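Carboxynorspermidine decarboxylase (PDB 3N29) probably decarboxylates carboxynorspermidine to norspermidine, using pyridoxal-5'-phosphate as cofactor. Local coordinates at residues Y39-E50 and Q277-V285; K71-S82 and F105-H115. All blocks are in the same frame, centred on the assembly; numbering follows the deposited sequence.

Interaction 1. Residues Y39-E50 and Q277-V285; sequences YEKIQTPAYILE and QTGNLVASV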
loop_
_atom_site.group_PDB
_atom_site.type_symbol
_atom_site.label_atom_id
_atom_site.label_comp_id
_atom_site.label_asym_id
_atom_site.label_seq_id
_atom_site.Cartn_x
_atom_site.Cartn_y
_atom_site.Cartn_z
ATOM N N TYR A 39 -24.737 -5.524 10.887
ATOM C CA TYR A 39 -24.065 -5.914 9.635
ATOM C C TYR A 39 -24.793 -6.738 8.525
ATOM O O TYR A 39 -24.351 -6.663 7.392
ATOM C CB TYR A 39 -22.781 -6.702 10.021
ATOM C CG TYR A 39 -21.760 -5.952 10.878
ATOM C CD1 TYR A 39 -20.843 -6.634 11.652
ATOM C CD2 TYR A 39 -21.713 -4.552 10.911
ATOM C CE1 TYR A 39 -19.877 -5.940 12.431
ATOM C CE2 TYR A 39 -20.741 -3.843 11.702
ATOM C CZ TYR A 39 -19.832 -4.544 12.450
ATOM O OH TYR A 39 -18.866 -3.853 13.197
ATOM N N GLU A 40 -25.856 -7.512 8.795
ATOM C CA GLU A 40 -26.359 -8.525 7.780
ATOM C C GLU A 40 -26.649 -8.119 6.312
ATOM O O GLU A 40 -26.318 -8.902 5.409
ATOM C CB GLU A 40 -27.596 -9.330 8.301
ATOM C CG GLU A 40 -28.488 -10.096 7.172
ATOM C CD GLU A 40 -27.798 -11.350 6.531
ATOM O OE1 GLU A 40 -27.695 -12.392 7.221
ATOM O OE2 GLU A 40 -27.371 -11.302 5.341
ATOM N N LYS A 41 -27.306 -6.992 6.029
ATOM C CA LYS A 41 -27.693 -6.704 4.609
ATOM C C LYS A 41 -26.582 -6.023 3.763
ATOM O O LYS A 41 -26.759 -5.810 2.556
ATOM C CB LYS A 41 -29.019 -5.879 4.493
ATOM C CG LYS A 41 -30.257 -6.592 3.803
ATOM C CD LYS A 41 -30.988 -5.635 2.757
ATOM C CE LYS A 41 -32.364 -6.148 2.186
ATOM N NZ LYS A 41 -33.279 -5.005 1.659
ATOM N N ILE A 42 -25.442 -5.715 4.378
ATOM C CA ILE A 42 -24.430 -4.900 3.704
ATOM C C ILE A 42 -23.668 -5.598 2.577
ATOM O O ILE A 42 -23.528 -6.766 2.572
ATOM C CB ILE A 42 -23.471 -4.246 4.701
ATOM C CG1 ILE A 42 -22.603 -5.259 5.410
ATOM C CG2 ILE A 42 -24.267 -3.441 5.772
ATOM C CD1 ILE A 42 -21.346 -4.659 5.911
ATOM N N GLN A 43 -23.281 -4.836 1.575
ATOM C CA GLN A 43 -22.332 -5.287 0.587
ATOM C C GLN A 43 -21.020 -5.356 1.419
ATOM O O GLN A 43 -20.699 -4.405 2.170
ATOM C CB GLN A 43 -22.191 -4.217 -0.512
ATOM C CG GLN A 43 -21.858 -4.618 -2.021
ATOM C CD GLN A 43 -20.369 -4.930 -2.349
ATOM O OE1 GLN A 43 -19.436 -4.102 -2.138
ATOM N NE2 GLN A 43 -20.154 -6.129 -2.948
ATOM N N THR A 44 -20.259 -6.432 1.252
ATOM C CA THR A 44 -18.931 -6.524 1.895
ATOM C C THR A 44 -17.934 -6.502 0.786
ATOM O O THR A 44 -18.263 -6.844 -0.328
ATOM C CB THR A 44 -18.757 -7.826 2.737
ATOM O OG1 THR A 44 -19.121 -8.950 1.914
ATOM C CG2 THR A 44 -19.637 -7.752 4.000
ATOM N N PRO A 45 -16.726 -6.041 1.057
ATOM C CA PRO A 45 -16.311 -5.605 2.373
ATOM C C PRO A 45 -16.623 -4.162 2.663
ATOM O O PRO A 45 -16.959 -3.368 1.715
ATOM C CB PRO A 45 -14.785 -5.810 2.340
ATOM C CG PRO A 45 -14.452 -5.572 0.873
ATOM C CD PRO A 45 -15.617 -6.099 0.108
ATOM N N ALA A 46 -16.539 -3.793 3.944
ATOM C CA ALA A 46 -16.845 -2.408 4.303
ATOM C C ALA A 46 -16.064 -2.022 5.565
ATOM O O ALA A 46 -16.029 -2.769 6.516
ATOM C CB ALA A 46 -18.451 -2.201 4.539
ATOM N N TYR A 47 -15.513 -0.822 5.636
ATOM C CA TYR A 47 -15.021 -0.315 6.895
ATOM C C TYR A 47 -16.219 0.424 7.555
ATOM O O TYR A 47 -16.815 1.285 6.888
ATOM C CB TYR A 47 -13.914 0.720 6.719
ATOM C CG TYR A 47 -12.628 0.277 5.991
ATOM C CD1 TYR A 47 -11.600 -0.293 6.678
ATOM C CD2 TYR A 47 -12.496 0.418 4.610
ATOM C CE1 TYR A 47 -10.448 -0.683 6.034
ATOM C CE2 TYR A 47 -11.332 0.044 3.970
ATOM C CZ TYR A 47 -10.326 -0.562 4.677
ATOM O OH TYR A 47 -9.108 -0.893 4.032
ATOM N N ILE A 48 -16.516 0.131 8.805
ATOM C CA ILE A 48 -17.655 0.722 9.483
ATOM C C ILE A 48 -17.227 1.468 10.740
ATOM O O ILE A 48 -16.733 0.895 11.716
ATOM C CB ILE A 48 -18.732 -0.330 9.765
ATOM C CG1 ILE A 48 -19.088 -1.098 8.500
ATOM C CG2 ILE A 48 -20.006 0.393 10.362
ATOM C CD1 ILE A 48 -20.178 -2.171 8.736
ATOM N N LEU A 49 -17.254 2.762 10.653
ATOM C CA LEU A 49 -16.930 3.617 11.820
ATOM C C LEU A 49 -18.155 3.785 12.685
ATOM O O LEU A 49 -19.255 3.981 12.147
ATOM C CB LEU A 49 -16.441 4.943 11.346
ATOM C CG LEU A 49 -16.241 6.080 12.374
ATOM C CD1 LEU A 49 -15.038 5.835 13.129
ATOM C CD2 LEU A 49 -15.981 7.342 11.635
ATOM N N GLU A 50 -17.964 3.734 14.000
ATOM C CA GLU A 50 -19.066 3.802 14.945
ATOM C C GLU A 50 -19.036 5.170 15.593
ATOM O O GLU A 50 -18.081 5.512 16.255
ATOM C CB GLU A 50 -19.011 2.665 15.932
ATOM C CG GLU A 50 -19.140 1.297 15.266
ATOM C CD GLU A 50 -18.842 0.142 16.208
ATOM O OE1 GLU A 50 -19.469 0.065 17.299
ATOM O OE2 GLU A 50 -17.978 -0.688 15.876
ATOM N N GLN A 277 -9.953 2.159 18.119
ATOM C CA GLN A 277 -11.081 1.318 18.416
ATOM C C GLN A 277 -12.428 1.993 18.091
ATOM O O GLN A 277 -13.359 1.857 18.809
ATOM C CB GLN A 277 -11.022 0.791 19.844
ATOM C CG GLN A 277 -9.802 -0.003 20.087
ATOM C CD GLN A 277 -9.713 -0.680 21.412
ATOM O OE1 GLN A 277 -10.407 -0.362 22.335
ATOM N NE2 GLN A 277 -8.813 -1.614 21.503
ATOM N N THR A 278 -12.478 2.733 17.010
ATOM C CA THR A 278 -13.720 3.308 16.539
ATOM C C THR A 278 -14.476 2.478 15.505
ATOM O O THR A 278 -15.548 2.795 15.173
ATOM C CB THR A 278 -13.515 4.724 15.976
ATOM O OG1 THR A 278 -12.672 4.691 14.842
ATOM C CG2 THR A 278 -12.917 5.601 16.997
ATOM N N GLY A 279 -13.867 1.459 14.940
ATOM C CA GLY A 279 -14.526 0.724 13.884
ATOM C C GLY A 279 -13.839 -0.522 13.383
ATOM O O GLY A 279 -12.722 -0.751 13.699
ATOM N N ASN A 280 -14.524 -1.262 12.537
ATOM C CA ASN A 280 -14.051 -2.528 12.035
ATOM C C ASN A 280 -14.126 -2.692 10.546
ATOM O O ASN A 280 -14.813 -1.987 9.925
ATOM C CB ASN A 280 -14.808 -3.659 12.721
ATOM C CG ASN A 280 -14.888 -3.472 14.212
ATOM O OD1 ASN A 280 -13.935 -3.148 14.829
ATOM N ND2 ASN A 280 -16.035 -3.691 14.767
ATOM N N LEU A 281 -13.370 -3.630 9.998
ATOM C CA LEU A 281 -13.522 -3.986 8.673
ATOM C C LEU A 281 -14.290 -5.303 8.578
ATOM O O LEU A 281 -13.851 -6.332 9.149
ATOM C CB LEU A 281 -12.146 -4.090 8.021
ATOM C CG LEU A 281 -12.005 -4.742 6.650
ATOM C CD1 LEU A 281 -12.759 -3.982 5.613
ATOM C CD2 LEU A 281 -10.482 -4.954 6.254
ATOM N N VAL A 282 -15.427 -5.302 7.846
ATOM C CA VAL A 282 -16.337 -6.401 7.779
ATOM C C VAL A 282 -16.241 -7.063 6.439
ATOM O O VAL A 282 -16.299 -6.368 5.415
ATOM C CB VAL A 282 -17.804 -5.939 8.038
ATOM C CG1 VAL A 282 -18.698 -7.213 7.990
ATOM C CG2 VAL A 282 -17.847 -5.207 9.381
ATOM N N ALA A 283 -16.053 -8.368 6.402
ATOM C CA ALA A 283 -15.837 -9.089 5.151
ATOM C C ALA A 283 -16.711 -10.301 5.211
ATOM O O ALA A 283 -17.219 -10.657 6.300
ATOM C CB ALA A 283 -14.340 -9.496 5.071
ATOM N N SER A 284 -16.941 -10.939 4.087
ATOM C CA SER A 284 -17.656 -12.185 4.066
ATOM C C SER A 284 -16.742 -13.357 3.695
ATOM O O SER A 284 -15.831 -13.187 2.877
ATOM C CB SER A 284 -18.776 -12.107 2.966
ATOM O OG SER A 284 -19.766 -11.111 3.352
ATOM N N VAL A 285 -17.060 -14.517 4.243
ATOM C CA VAL A 285 -16.600 -15.813 3.718
ATOM C C VAL A 285 -17.195 -16.119 2.359
ATOM O O VAL A 285 -18.366 -16.393 2.253
ATOM C CB VAL A 285 -16.840 -16.950 4.748
ATOM C CG1 VAL A 285 -16.233 -18.293 4.246
ATOM C CG2 VAL A 285 -16.349 -16.514 6.208
#

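Interaction 2. Residues K71-S82 and F105-H115; sequences KVLLALKGFAFS and FAKEYMDKEIH. With PLP (pyridoxal-5'-phosphate), chain C.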
loop_
_atom_site.group_PDB
_atom_site.type_symbol
_atom_site.label_atom_id
_atom_site.label_comp_id
_atom_site.label_asym_id
_atom_site.label_seq_id
_atom_site.Cartn_x
_atom_site.Cartn_y
_atom_site.Cartn_z
ATOM N N LYS A 71 -4.308 22.956 22.927
ATOM C CA LYS A 71 -5.256 22.886 21.808
ATOM C C LYS A 71 -5.012 21.552 21.044
ATOM O O LYS A 71 -3.881 21.269 20.678
ATOM C CB LYS A 71 -5.041 24.067 20.903
ATOM C CG LYS A 71 -5.557 25.409 21.471
ATOM C CD LYS A 71 -5.147 26.579 20.646
ATOM C CE LYS A 71 -6.004 26.835 19.456
ATOM N NZ LYS A 71 -5.531 27.853 18.418
ATOM N N VAL A 72 -6.050 20.742 20.855
ATOM C CA VAL A 72 -5.851 19.402 20.279
ATOM C C VAL A 72 -6.241 19.413 18.812
ATOM O O VAL A 72 -7.315 19.954 18.405
ATOM C CB VAL A 72 -6.568 18.327 21.124
ATOM C CG1 VAL A 72 -6.317 16.873 20.630
ATOM C CG2 VAL A 72 -6.195 18.436 22.495
ATOM N N LEU A 73 -5.378 18.851 17.968
ATOM C CA LEU A 73 -5.592 18.755 16.540
ATOM C C LEU A 73 -5.668 17.290 16.083
ATOM O O LEU A 73 -5.060 16.431 16.708
ATOM C CB LEU A 73 -4.452 19.430 15.750
ATOM C CG LEU A 73 -4.063 20.876 16.158
ATOM C CD1 LEU A 73 -2.725 21.313 15.566
ATOM C CD2 LEU A 73 -5.104 21.863 15.706
ATOM N N LEU A 74 -6.423 17.038 15.013
ATOM C CA LEU A 74 -6.464 15.694 14.402
ATOM C C LEU A 74 -5.285 15.662 13.419
ATOM O O LEU A 74 -5.261 16.425 12.456
ATOM C CB LEU A 74 -7.757 15.484 13.624
ATOM C CG LEU A 74 -7.819 14.314 12.567
ATOM C CD1 LEU A 74 -7.539 13.041 13.313
ATOM C CD2 LEU A 74 -9.209 14.368 11.786
ATOM N N ALA A 75 -4.371 14.716 13.605
ATOM C CA ALA A 75 -3.332 14.438 12.570
ATOM C C ALA A 75 -3.931 13.537 11.448
ATOM O O ALA A 75 -4.201 12.386 11.676
ATOM C CB ALA A 75 -2.107 13.695 13.227
ATOM N N LEU A 76 -4.188 14.118 10.283
ATOM C CA LEU A 76 -4.883 13.436 9.155
ATOM C C LEU A 76 -4.123 12.192 8.580
ATOM O O LEU A 76 -4.791 11.332 7.972
ATOM C CB LEU A 76 -5.133 14.404 8.006
ATOM C CG LEU A 76 -6.329 15.399 8.305
ATOM C CD1 LEU A 76 -6.298 16.517 7.244
ATOM C CD2 LEU A 76 -7.705 14.725 8.286
ATOM N N LYS A 77 -2.821 12.115 8.821
ATOM C CA LYS A 77 -2.005 10.975 8.408
ATOM C C LYS A 77 -2.667 9.659 8.729
ATOM O O LYS A 77 -2.758 8.803 7.939
ATOM C CB LYS A 77 -0.606 10.986 9.086
ATOM C CG LYS A 77 0.360 9.917 8.331
ATOM C CD LYS A 77 1.797 9.856 8.890
ATOM C CE LYS A 77 1.699 10.518 10.227
ATOM N NZ LYS A 77 3.039 10.497 11.135
ATOM N N GLY A 78 -3.130 9.501 9.944
ATOM C CA GLY A 78 -3.684 8.220 10.345
ATOM C C GLY A 78 -5.209 8.091 10.242
ATOM O O GLY A 78 -5.727 6.978 10.146
ATOM N N PHE A 79 -5.920 9.190 10.334
ATOM C CA PHE A 79 -7.371 9.148 10.406
ATOM C C PHE A 79 -7.921 10.343 9.652
ATOM O O PHE A 79 -7.657 11.473 10.053
ATOM C CB PHE A 79 -7.841 9.186 11.864
ATOM C CG PHE A 79 -9.319 9.117 12.059
ATOM C CD1 PHE A 79 -9.972 7.907 12.124
ATOM C CD2 PHE A 79 -10.089 10.272 12.175
ATOM C CE1 PHE A 79 -11.346 7.857 12.354
ATOM C CE2 PHE A 79 -11.496 10.209 12.355
ATOM C CZ PHE A 79 -12.103 8.997 12.449
ATOM N N ALA A 80 -8.622 10.069 8.537
ATOM C CA ALA A 80 -9.110 11.142 7.704
ATOM C C ALA A 80 -10.517 10.818 7.244
ATOM O O ALA A 80 -10.873 11.111 6.109
ATOM C CB ALA A 80 -8.158 11.338 6.525
ATOM N N PHE A 81 -11.312 10.160 8.081
ATOM C CA PHE A 81 -12.611 9.579 7.609
ATOM C C PHE A 81 -13.568 10.721 7.253
ATOM O O PHE A 81 -14.029 11.426 8.127
ATOM C CB PHE A 81 -13.185 8.719 8.709
ATOM C CG PHE A 81 -14.262 7.755 8.267
ATOM C CD1 PHE A 81 -13.956 6.463 7.925
ATOM C CD2 PHE A 81 -15.593 8.143 8.239
ATOM C CE1 PHE A 81 -14.970 5.560 7.546
ATOM C CE2 PHE A 81 -16.569 7.261 7.876
ATOM C CZ PHE A 81 -16.236 5.963 7.520
ATOM N N SER A 82 -13.861 10.888 5.963
ATOM C CA SER A 82 -14.449 12.132 5.478
ATOM C C SER A 82 -15.801 12.321 6.164
ATOM O O SER A 82 -16.146 13.423 6.613
ATOM C CB SER A 82 -14.579 12.050 3.963
ATOM O OG SER A 82 -15.442 10.992 3.637
ATOM N N PHE A 105 -7.970 19.025 2.188
ATOM C CA PHE A 105 -8.965 18.125 2.813
ATOM C C PHE A 105 -9.485 18.706 4.152
ATOM O O PHE A 105 -10.709 18.774 4.420
ATOM C CB PHE A 105 -8.290 16.773 3.046
ATOM C CG PHE A 105 -9.188 15.708 3.476
ATOM C CD1 PHE A 105 -9.852 14.949 2.554
ATOM C CD2 PHE A 105 -9.391 15.478 4.830
ATOM C CE1 PHE A 105 -10.688 13.903 2.967
ATOM C CE2 PHE A 105 -10.253 14.488 5.282
ATOM C CZ PHE A 105 -10.913 13.676 4.317
ATOM N N ALA A 106 -8.550 19.147 4.981
ATOM C CA ALA A 106 -8.860 19.874 6.211
ATOM C C ALA A 106 -9.758 21.073 5.945
ATOM O O ALA A 106 -10.829 21.217 6.576
ATOM C CB ALA A 106 -7.524 20.342 6.886
ATOM N N LYS A 107 -9.403 21.887 4.947
ATOM C CA LYS A 107 -10.241 23.023 4.556
ATOM C C LYS A 107 -11.647 22.583 4.130
ATOM O O LYS A 107 -12.654 23.170 4.565
ATOM C CB LYS A 107 -9.561 23.846 3.451
ATOM C CG LYS A 107 -10.350 25.000 2.883
ATOM C CD LYS A 107 -10.609 26.087 3.983
ATOM C CE LYS A 107 -11.465 27.255 3.418
ATOM N NZ LYS A 107 -11.775 28.270 4.427
ATOM N N GLU A 108 -11.715 21.602 3.263
ATOM C CA GLU A 108 -12.997 21.212 2.766
ATOM C C GLU A 108 -13.918 20.552 3.763
ATOM O O GLU A 108 -15.040 20.934 3.878
ATOM C CB GLU A 108 -12.829 20.295 1.557
ATOM C CG GLU A 108 -14.039 19.534 1.198
ATOM C CD GLU A 108 -14.002 18.914 -0.175
ATOM O OE1 GLU A 108 -12.943 18.712 -0.714
ATOM O OE2 GLU A 108 -15.058 18.618 -0.717
ATOM N N TYR A 109 -13.478 19.476 4.368
ATOM C CA TYR A 109 -14.148 18.784 5.426
ATOM C C TYR A 109 -14.406 19.272 6.834
ATOM O O TYR A 109 -15.368 18.929 7.398
ATOM C CB TYR A 109 -13.884 17.272 5.343
ATOM C CG TYR A 109 -14.114 16.707 3.962
ATOM C CD1 TYR A 109 -15.322 16.223 3.587
ATOM C CD2 TYR A 109 -13.118 16.683 3.046
ATOM C CE1 TYR A 109 -15.512 15.728 2.368
ATOM C CE2 TYR A 109 -13.295 16.176 1.816
ATOM C CZ TYR A 109 -14.497 15.695 1.470
ATOM O OH TYR A 109 -14.669 15.196 0.244
ATOM N N MET A 110 -13.410 19.914 7.425
ATOM C CA MET A 110 -13.491 20.507 8.748
ATOM C C MET A 110 -13.634 22.030 8.853
ATOM O O MET A 110 -14.363 22.526 9.654
ATOM C CB MET A 110 -12.369 19.973 9.659
ATOM C CG MET A 110 -12.451 20.315 11.176
ATOM S SD MET A 110 -11.221 19.764 12.327
ATOM C CE MET A 110 -11.603 18.102 12.315
ATOM N N ASP A 111 -12.871 22.729 8.045
ATOM C CA ASP A 111 -12.839 24.188 8.013
ATOM C C ASP A 111 -12.518 24.879 9.352
ATOM O O ASP A 111 -13.072 25.895 9.685
ATOM C CB ASP A 111 -14.056 24.797 7.328
ATOM C CG ASP A 111 -13.781 26.193 6.778
ATOM O OD1 ASP A 111 -12.655 26.673 6.836
ATOM O OD2 ASP A 111 -14.707 26.801 6.273
ATOM N N LYS A 112 -11.610 24.307 10.092
ATOM C CA LYS A 112 -11.130 24.828 11.344
ATOM C C LYS A 112 -9.637 25.140 11.201
ATOM O O LYS A 112 -9.227 25.450 10.144
ATOM C CB LYS A 112 -11.564 24.028 12.542
ATOM C CG LYS A 112 -13.082 23.962 12.689
ATOM C CD LYS A 112 -13.554 23.262 13.902
ATOM C CE LYS A 112 -12.994 23.807 15.131
ATOM N NZ LYS A 112 -13.768 23.456 16.313
ATOM N N GLU A 113 -8.877 25.186 12.272
ATOM C CA GLU A 113 -7.458 25.513 12.159
ATOM C C GLU A 113 -6.697 24.471 11.318
ATOM O O GLU A 113 -7.021 23.335 11.307
ATOM C CB GLU A 113 -6.801 25.545 13.513
ATOM C CG GLU A 113 -7.324 26.573 14.439
ATOM C CD GLU A 113 -6.397 26.895 15.594
ATOM O OE1 GLU A 113 -6.712 27.791 16.342
ATOM O OE2 GLU A 113 -5.386 26.244 15.793
ATOM N N ILE A 114 -5.752 24.942 10.542
ATOM C CA ILE A 114 -4.950 24.104 9.690
ATOM C C ILE A 114 -3.474 24.330 9.986
ATOM O O ILE A 114 -3.015 25.418 9.877
ATOM C CB ILE A 114 -5.217 24.415 8.232
ATOM C CG1 ILE A 114 -6.653 24.094 7.852
ATOM C CG2 ILE A 114 -4.252 23.710 7.370
ATOM C CD1 ILE A 114 -6.940 24.363 6.492
ATOM N N HIS A 115 -2.782 23.274 10.352
ATOM C CA HIS A 115 -1.378 23.295 10.676
ATOM C C HIS A 115 -0.635 22.344 9.746
ATOM O O HIS A 115 -0.833 21.166 9.792
ATOM C CB HIS A 115 -1.182 22.839 12.097
ATOM C CG HIS A 115 -1.828 23.724 13.108
ATOM N ND1 HIS A 115 -1.124 24.361 14.092
ATOM C CD2 HIS A 115 -3.110 24.097 13.270
ATOM C CE1 HIS A 115 -1.945 25.078 14.823
ATOM N NE2 HIS A 115 -3.156 24.929 14.351
HETATM N N1 PLP C . 2.310 14.781 13.918
HETATM C C2 PLP C . 3.279 14.394 13.034
HETATM C C2A PLP C . 4.308 15.389 12.562
HETATM C C3 PLP C . 3.250 13.051 12.546
HETATM O O3 PLP C . 4.218 12.634 11.630
HETATM C C4 PLP C . 2.259 12.149 12.977
HETATM C C4A PLP C . 2.225 10.736 12.409
HETATM C C5 PLP C . 1.313 12.563 13.927
HETATM C C6 PLP C . 1.371 13.899 14.376
HETATM C C5A PLP C . 0.234 11.636 14.437
HETATM O O4P PLP C . 0.772 10.447 14.960
HETATM P P PLP C . -0.128 9.348 15.643
HETATM O O1P PLP C . -1.209 8.991 14.640
HETATM O O2P PLP C . -0.764 9.980 16.906
HETATM O O3P PLP C . 0.736 8.248 16.065
#

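Interaction 1. Residues Y39-E50 and Q277-V285
Ala46 and Val282 face each other as an antiparallel hydrogen-bonded pair. Val282 N reaches Ala46 O at 2.9 Å. Ala46 N gives the return bond to Val282 O. Ile48 and Asn280 form the next hydrogen-bonded pair, with Ile48 N meeting Asn280 O at 2.9 Å. Its return bond, Asn280 N to Ile48 O, is 3.2 Å. Glu50 N then bonds to Thr278 O. Tyr47 with Leu281, and Leu49 with Gly279, are the non-hydrogen-bonded pairs between.

The apolar contacts fall on both faces of the sheet. On the face of Ile48 and Val282, the CG2 methyl of Val282 sits over the centre of the Tyr39 ring, 3.7 Å from its centroid, a CH-pi contact. The Tyr39 ring comes from the loop before the strand and is poorly ordered. Ile48 CD1 meets the same methyl at 3.9 Å, and Val282 CG1 lies 4.2 Å from Ile42 CD1. With chi1 at -178°, Val282 CG2 lies beside the backbone N and reaches the Tyr39 ring, while CG1 faces Ile42 and Thr44. On the other face Leu281 CD1 covers the Tyr47 ring, offset toward its rim.

Thr44 OG1 and Ser284 OG are 2.7 Å apart, and Thr44 OG1 also bonds to Asp299. Tyr47 OH is held by His305 and Asn383, and Asn280 OD1 by Asp374 N.

After a cis peptide bond, Pro45 CA lies 3.1 Å from Val282 O. Strand 46-50 also pairs in parallel with strand 393-397. The N-terminal strand is thus built into the mixed beta domain that accompanies the barrel in these decarboxylases.

Interaction 2. Residues K71-S82 and F105-H115
The His115 ring carries Leu73 CD1 over the centre of one face, 3.6 Å from the centroid, a CH-pi contact. Glu113 CB lies at its edge, in plane. The Tyr109 ring has Ser82 CB over one face and Glu108 CG over the opposite one, both toward the rim. Tyr109 CD2 lies over one face of the Phe105 ring, toward the rim. Leu76 CD2, Ala80 O and Ser82 CB approach that ring obliquely.

This is part of a beta/alpha barrel. Strand 71-75 is its first and 113-118 its third, with 94-97 between them. Helix 100-109 packs on the chain that leaves the first strand. There Leu76 spreads its two methyls, CD2 against Phe105 CD2 at 3.9 Å and CD1 against Ala106 CB at 4.0 Å. A chi1 of -171° swings the Phe105 ring across to Leu76 and Ala80. Tyr414 of the second subunit meets the Phe105 ring edge-to-face.

Lys77 NZ is covalently bonded to C4A of pyridoxal-5'-phosphate, consistent with the internal aldimine of this enzyme class, and Ala75 CB lies 3.3 Å from its C5A.

At the start of the strands Lys71 NZ and Glu113 OE1 form a salt bridge, though its modelled length is doubtfully short, and Lys71 NZ also bonds to Tyr267 OH. Glu113 OE2 accepts a nearly straight bond (168°) from His115 NE2 at 3.0 Å, on its anti side and almost in the imidazole plane.

Overall arrangement
Both contacts are largely buried, but they hold different domains. Interaction 1 pairs two strands of the mixed beta domain. Interaction 2 lies in the barrel, nearer the centre of the chain, and along the sequence it is nested within the loop closed by interaction 1. Backbone hydrogen bonds carry interaction 1. In interaction 2 the strands are not direct neighbours, and side chains do the work through methyl-ring packing and a salt bridge. Lys77 of interaction 2 holds the cofactor covalently, whereas the side chain of Thr278 in interaction 1 is about 12 Å from a bound cofactor. The two contacts meet where Leu49 CD2 packs on Phe81 CD2, at 3.5 Å. Both also touch the second subunit.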